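Ribose ABC transporter, substrate binding protein (Conexibacter woesei, PDB 4KQ9) probably binds a carbohydrate, perhaps ribose, as the solute-binding component of an ABC transporter. Local coordinates at residues A[225-228]-A[229-232]; A[141-144]-A[145-149]. The protein carries 1 engineered substitution. All coordinates share one frame; numbering follows the deposited sequence. Where two conformers were deposited one is given.

Contact 1. Residues A[225-228]-A[229-232]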
ATOM      1  N   ASP A 225       2.551   5.383  -3.570  1.00 15.06           N
ATOM      2  CA  ASP A 225       2.493   4.259  -4.485  1.00 17.77           C
ATOM      3  C   ASP A 225       3.762   4.166  -5.326  1.00 15.93           C
ATOM      4  O   ASP A 225       4.101   3.133  -5.786  1.00 16.54           O
ATOM      5  CB  ASP A 225       1.299   4.279  -5.446  1.00 18.58           C
ATOM      6  CG  ASP A 225      -0.025   3.940  -4.760  1.00 21.67           C
ATOM      7  OD1 ASP A 225      -0.011   3.448  -3.643  1.00 23.15           O
ATOM      8  OD2 ASP A 225      -1.048   4.285  -5.336  1.00 24.71           O
ATOM      9  N   ALA A 226       4.409   5.286  -5.529  1.00 13.94           N
ATOM     10  CA  ALA A 226       5.557   5.324  -6.405  1.00 14.56           C
ATOM     11  C   ALA A 226       5.182   4.698  -7.744  1.00 16.28           C
ATOM     12  O   ALA A 226       5.898   3.891  -8.261  1.00 16.14           O
ATOM     13  CB  ALA A 226       6.731   4.592  -5.793  1.00 15.72           C
ATOM     14  N   ASN A 227       4.052   5.080  -8.295  1.00 14.96           N
ATOM     15  CA  ASN A 227       3.720   4.663  -9.648  1.00 16.38           C
ATOM     16  C   ASN A 227       4.556   5.372 -10.689  1.00 16.13           C
ATOM     17  O   ASN A 227       5.261   6.304 -10.428  1.00 16.41           O
ATOM     18  CB  ASN A 227       2.249   4.732  -9.929  1.00 16.24           C
ATOM     19  CG  ASN A 227       1.728   6.152 -10.047  1.00 17.30           C
ATOM     20  OD1 ASN A 227       2.388   7.034 -10.436  1.00 17.49           O
ATOM     21  ND2 ASN A 227       0.507   6.302  -9.740  1.00 18.78           N
ATOM     22  N   GLU A 228       4.447   4.902 -11.900  1.00 17.54           N
ATOM     23  CA  GLU A 228       5.298   5.448 -12.940  1.00 19.39           C
ATOM     24  C   GLU A 228       5.090   6.962 -13.169  1.00 16.60           C
ATOM     25  O   GLU A 228       6.025   7.701 -13.380  1.00 14.89           O
ATOM     26  CB  GLU A 228       5.060   4.646 -14.233  1.00 27.61           C
ATOM     27  CG  GLU A 228       5.851   5.161 -15.412  1.00 36.21           C
ATOM     28  CD  GLU A 228       5.580   4.380 -16.710  1.00 48.98           C
ATOM     29  OE1 GLU A 228       5.873   3.165 -16.737  1.00 52.10           O
ATOM     30  OE2 GLU A 228       5.101   4.995 -17.711  1.00 52.12           O
ATOM     31  N   GLY A 229       3.873   7.447 -13.132  1.00 15.87           N
ATOM     32  CA  GLY A 229       3.693   8.921 -13.325  1.00 16.38           C
ATOM     33  C   GLY A 229       4.232   9.734 -12.169  1.00 13.79           C
ATOM     34  O   GLY A 229       4.728  10.841 -12.331  1.00 14.62           O
ATOM     35  N   ALA A 230       4.132   9.151 -10.971  1.00 14.46           N
ATOM     36  CA  ALA A 230       4.687   9.749  -9.775  1.00 13.01           C
ATOM     37  C   ALA A 230       6.204   9.796  -9.783  1.00 12.70           C
ATOM     38  O   ALA A 230       6.772  10.759  -9.410  1.00 12.07           O
ATOM     39  CB  ALA A 230       4.209   9.016  -8.542  1.00 13.69           C
ATOM     40  N   LEU A 231       6.845   8.755 -10.218  1.00 13.60           N
ATOM     41  CA  LEU A 231       8.289   8.777 -10.262  1.00 13.58           C
ATOM     42  C   LEU A 231       8.737   9.862 -11.246  1.00 14.26           C
ATOM     43  O   LEU A 231       9.622  10.617 -10.944  1.00 15.26           O
ATOM     44  CB  LEU A 231       8.753   7.426 -10.668  1.00 14.43           C
ATOM     45  CG  LEU A 231       8.534   6.319  -9.644  1.00 15.78           C
ATOM     46  CD1 LEU A 231       8.769   4.967 -10.318  1.00 16.51           C
ATOM     47  CD2 LEU A 231       9.370   6.526  -8.416  1.00 16.81           C
ATOM     48  N   ALA A 232       8.052   9.995 -12.372  1.00 15.09           N
ATOM     49  CA  ALA A 232       8.414  11.039 -13.349  1.00 14.86           C
ATOM     50  C   ALA A 232       8.165  12.442 -12.791  1.00 13.77           C
ATOM     51  O   ALA A 232       8.990  13.358 -12.891  1.00 14.87           O
ATOM     52  CB  ALA A 232       7.615  10.797 -14.583  1.00 15.14           C
TER

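Contact 2. Residues A[141-144]-A[145-149]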
ATOM      1  N   GLY A 141     -13.262   6.266   5.730  1.00 26.19           N
ATOM      2  CA  GLY A 141     -13.379   4.940   6.370  1.00 26.58           C
ATOM      3  C   GLY A 141     -12.440   3.813   5.873  1.00 30.86           C
ATOM      4  O   GLY A 141     -12.286   2.784   6.563  1.00 30.97           O
HETATM    5  N   MSE A 142     -11.803   3.988   4.707  1.00 29.81           N
HETATM    6  CA  MSE A 142     -10.803   3.031   4.209  0.50 29.89           C
HETATM    7  C   MSE A 142      -9.631   3.100   5.118  1.00 30.44           C
HETATM    8  O   MSE A 142      -9.099   4.193   5.407  1.00 25.95           O
HETATM    9  CB  MSE A 142     -10.308   3.278   2.788  0.50 34.89           C
HETATM   10  CG  MSE A 142     -11.343   2.807   1.777  0.50 38.59           C
HETATM   11 SE   MSE A 142     -10.652   2.491  -0.055  0.35 49.29          SE
HETATM   12  CE  MSE A 142      -8.717   2.895   0.149  0.50 37.34           C
ATOM     13  N   SER A 143      -9.200   1.935   5.566  1.00 28.93           N
ATOM     14  CA  SER A 143      -8.104   1.819   6.469  1.00 29.23           C
ATOM     15  C   SER A 143      -6.831   2.485   5.912  1.00 26.21           C
ATOM     16  O   SER A 143      -6.092   3.144   6.656  1.00 28.27           O
ATOM     17  CB  SER A 143      -7.856   0.338   6.754  1.00 35.92           C
ATOM     18  OG  SER A 143      -6.762   0.204   7.660  1.00 45.92           O
ATOM     19  N   PHE A 144      -6.583   2.322   4.614  1.00 23.08           N
ATOM     20  CA  PHE A 144      -5.366   2.902   3.989  1.00 22.20           C
ATOM     21  C   PHE A 144      -5.403   4.430   4.151  1.00 20.28           C
ATOM     22  O   PHE A 144      -4.389   5.018   4.497  1.00 23.17           O
ATOM     23  CB  PHE A 144      -5.260   2.482   2.540  1.00 20.27           C
ATOM     24  CG  PHE A 144      -4.237   3.266   1.713  1.00 22.40           C
ATOM     25  CD1 PHE A 144      -2.869   3.079   1.901  1.00 22.43           C
ATOM     26  CD2 PHE A 144      -4.648   4.174   0.728  1.00 21.52           C
ATOM     27  CE1 PHE A 144      -1.922   3.776   1.116  1.00 23.38           C
ATOM     28  CE2 PHE A 144      -3.698   4.866  -0.063  1.00 24.71           C
ATOM     29  CZ  PHE A 144      -2.336   4.657   0.129  1.00 22.15           C
ATOM     30  N   VAL A 145      -6.598   5.017   4.003  1.00 19.67           N
ATOM     31  CA  VAL A 145      -6.841   6.467   4.083  1.00 19.53           C
ATOM     32  C   VAL A 145      -6.797   6.973   5.490  1.00 19.83           C
ATOM     33  O   VAL A 145      -6.024   7.912   5.838  1.00 16.47           O
ATOM     34  CB  VAL A 145      -8.191   6.810   3.379  1.00 21.09           C
ATOM     35  CG1 VAL A 145      -8.525   8.282   3.433  1.00 20.97           C
ATOM     36  CG2 VAL A 145      -8.124   6.403   1.930  1.00 20.62           C
ATOM     37  N   GLU A 146      -7.570   6.320   6.367  1.00 21.11           N
ATOM     38  CA  GLU A 146      -7.695   6.765   7.739  1.00 21.19           C
ATOM     39  C   GLU A 146      -6.483   6.564   8.581  1.00 20.88           C
ATOM     40  O   GLU A 146      -6.091   7.445   9.344  1.00 19.88           O
ATOM     41  CB  GLU A 146      -8.918   6.094   8.395  1.00 23.77           C
ATOM     42  CG  GLU A 146     -10.208   6.386   7.663  1.00 24.51           C
ATOM     43  CD  GLU A 146     -10.625   7.866   7.664  1.00 27.70           C
ATOM     44  OE1 GLU A 146      -9.885   8.772   8.224  1.00 27.94           O
ATOM     45  OE2 GLU A 146     -11.720   8.138   7.094  1.00 25.49           O
ATOM     46  N   GLU A 147      -5.808   5.430   8.438  1.00 20.04           N
ATOM     47  CA  GLU A 147      -4.653   5.206   9.281  1.00 20.07           C
ATOM     48  C   GLU A 147      -3.508   6.109   8.918  1.00 20.77           C
ATOM     49  O   GLU A 147      -2.834   6.666   9.818  1.00 19.45           O
ATOM     50  CB  GLU A 147      -4.153   3.775   9.178  1.00 23.12           C
ATOM     51  CG  GLU A 147      -5.107   2.744   9.736  1.00 27.61           C
ATOM     52  CD  GLU A 147      -4.499   1.330   9.728  1.00 36.24           C
ATOM     53  OE1 GLU A 147      -3.249   1.202   9.526  1.00 41.55           O
ATOM     54  OE2 GLU A 147      -5.279   0.353   9.938  1.00 41.76           O
ATOM     55  N   GLN A 148      -3.246   6.261   7.615  1.00 18.62           N
ATOM     56  CA  GLN A 148      -2.188   7.205   7.237  1.00 19.40           C
ATOM     57  C   GLN A 148      -2.533   8.658   7.639  1.00 18.98           C
ATOM     58  O   GLN A 148      -1.644   9.418   8.057  1.00 19.16           O
ATOM     59  CB  GLN A 148      -1.811   7.078   5.774  1.00 20.20           C
ATOM     60  CG  GLN A 148      -2.661   7.757   4.794  1.00 23.44           C
ATOM     61  CD  GLN A 148      -2.061   7.615   3.404  1.00 20.93           C
ATOM     62  OE1 GLN A 148      -2.549   6.847   2.574  1.00 21.41           O
ATOM     63  NE2 GLN A 148      -0.987   8.325   3.164  1.00 19.96           N
ATOM     64  N   GLY A 149      -3.793   9.008   7.543  1.00 17.32           N
ATOM     65  CA  GLY A 149      -4.257  10.376   7.811  1.00 20.13           C
ATOM     66  C   GLY A 149      -4.159  10.741   9.276  1.00 20.21           C
ATOM     67  O   GLY A 149      -3.736  11.849   9.620  1.00 21.30           O
TER

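Contact 1. Residues A[225-228]-A[229-232]
N227 caps the N-terminal end of helix 228-236 with its side-chain amide. The oxygen OD1 of N227 takes the backbone N-H of A230 at 2.8 Å; the N-H points almost straight at it (160°) and the nitrogen lies close to the extension of the CG-OD1 bond. A chi1 of 71° places CG of N227 between its own backbone N and carbonyl carbon, which swings the amide back over the first turn. This is an N-cap, providing an acceptor for an N-H that has no preceding turn to bond to. CB of A230 packs 3.3 Å from the same OD1. The main-chain oxygen of N227 starts the helical pattern by accepting from N of L231 at 2.9 Å, and O of E228 continues it with N of A232 at 3.2 Å. L231 lies back over the turn: its CG sits 3.4 Å from O of N227, CD1 stands 3.7 Å from O of A226, and CD2 reaches CB of A226 at 4.2 Å. In E228, CG is anti to the backbone N (chi1 178°), and the chain runs extended to CD, carrying the carboxylate away from the turn; its share in the contact is made by the backbone, CB and CG. The turn follows strand 220-222. Helix 199-211 borders the cap: D199 accepts the backbone N-H of N227, and L203 touches the N227 side chain. A226 and L231 pack on I279 of strand 277-280, and L231 also meets I284 and M288 of helix 284-289.

Contact 2. Residues A[141-144]-A[145-149]
E146 curls back along the first turn of helix 143-159 to grip the backbone of G141. Its CG stands beside the backbone N, and the chain then bends at chi2 (-64°), turning the carboxylate toward G141, whose N-H is received by OE2 of E146 at 2.8 Å. The bond is nearly straight and uses the anti lone pair of OE2, the one away from OE1. OE1 is hydrogen-bonded to OH of Y168, so each carboxylate oxygen has a partner. CG of E146 lies 3.3 Å from O of M142, a selenomethionine at the N-cap position, whose carbonyl accepts from N of E146 at 2.8 Å. This turn opens the helix of the beta-alpha-beta unit made by strands 132-136 and 162-167, in the fold of the periplasmic sugar-binding proteins. One residue further along, OG of S143 stands 2.7 Å from OE2 of E147, whose N donates to O of S143 at 2.9 Å. In F144, CG is anti to the backbone N (chi1 167°), which brings the ring alongside Q148; the end of the Q148 side chain comes over one face near the rim, its amide plane steeply inclined to the ring (71°). CG of Q148 rests 3.3 Å from O of F144. F112 of helix 112-126 meets the F144 ring edge-to-face, and a bound glycerol, probably from the crystallisation liquor, lies about 3 Å from the F144 side chain.

How the contacts relate
Along the chain, contact 2 comes first: residues 141-149 lead into helix 143-159 after strand 132-136, and that helix leads to strand 162-167. Contact 1 follows after strand 220-222, where residues 225-232 enter helix 228-236. Both are short and local, each formed within the opening turns of one helix, and they stand in series with neither nesting nor crossing. Strands 132-136, 162-167 and 220-222 belong to one parallel sheet, so both turns start helices packed about the same lobe. Their centres are 21 Å apart, and their nearest atoms, about 5 Å apart, do not touch. Q245 bridges the gap, meeting D225 of contact 1 and F144 of contact 2.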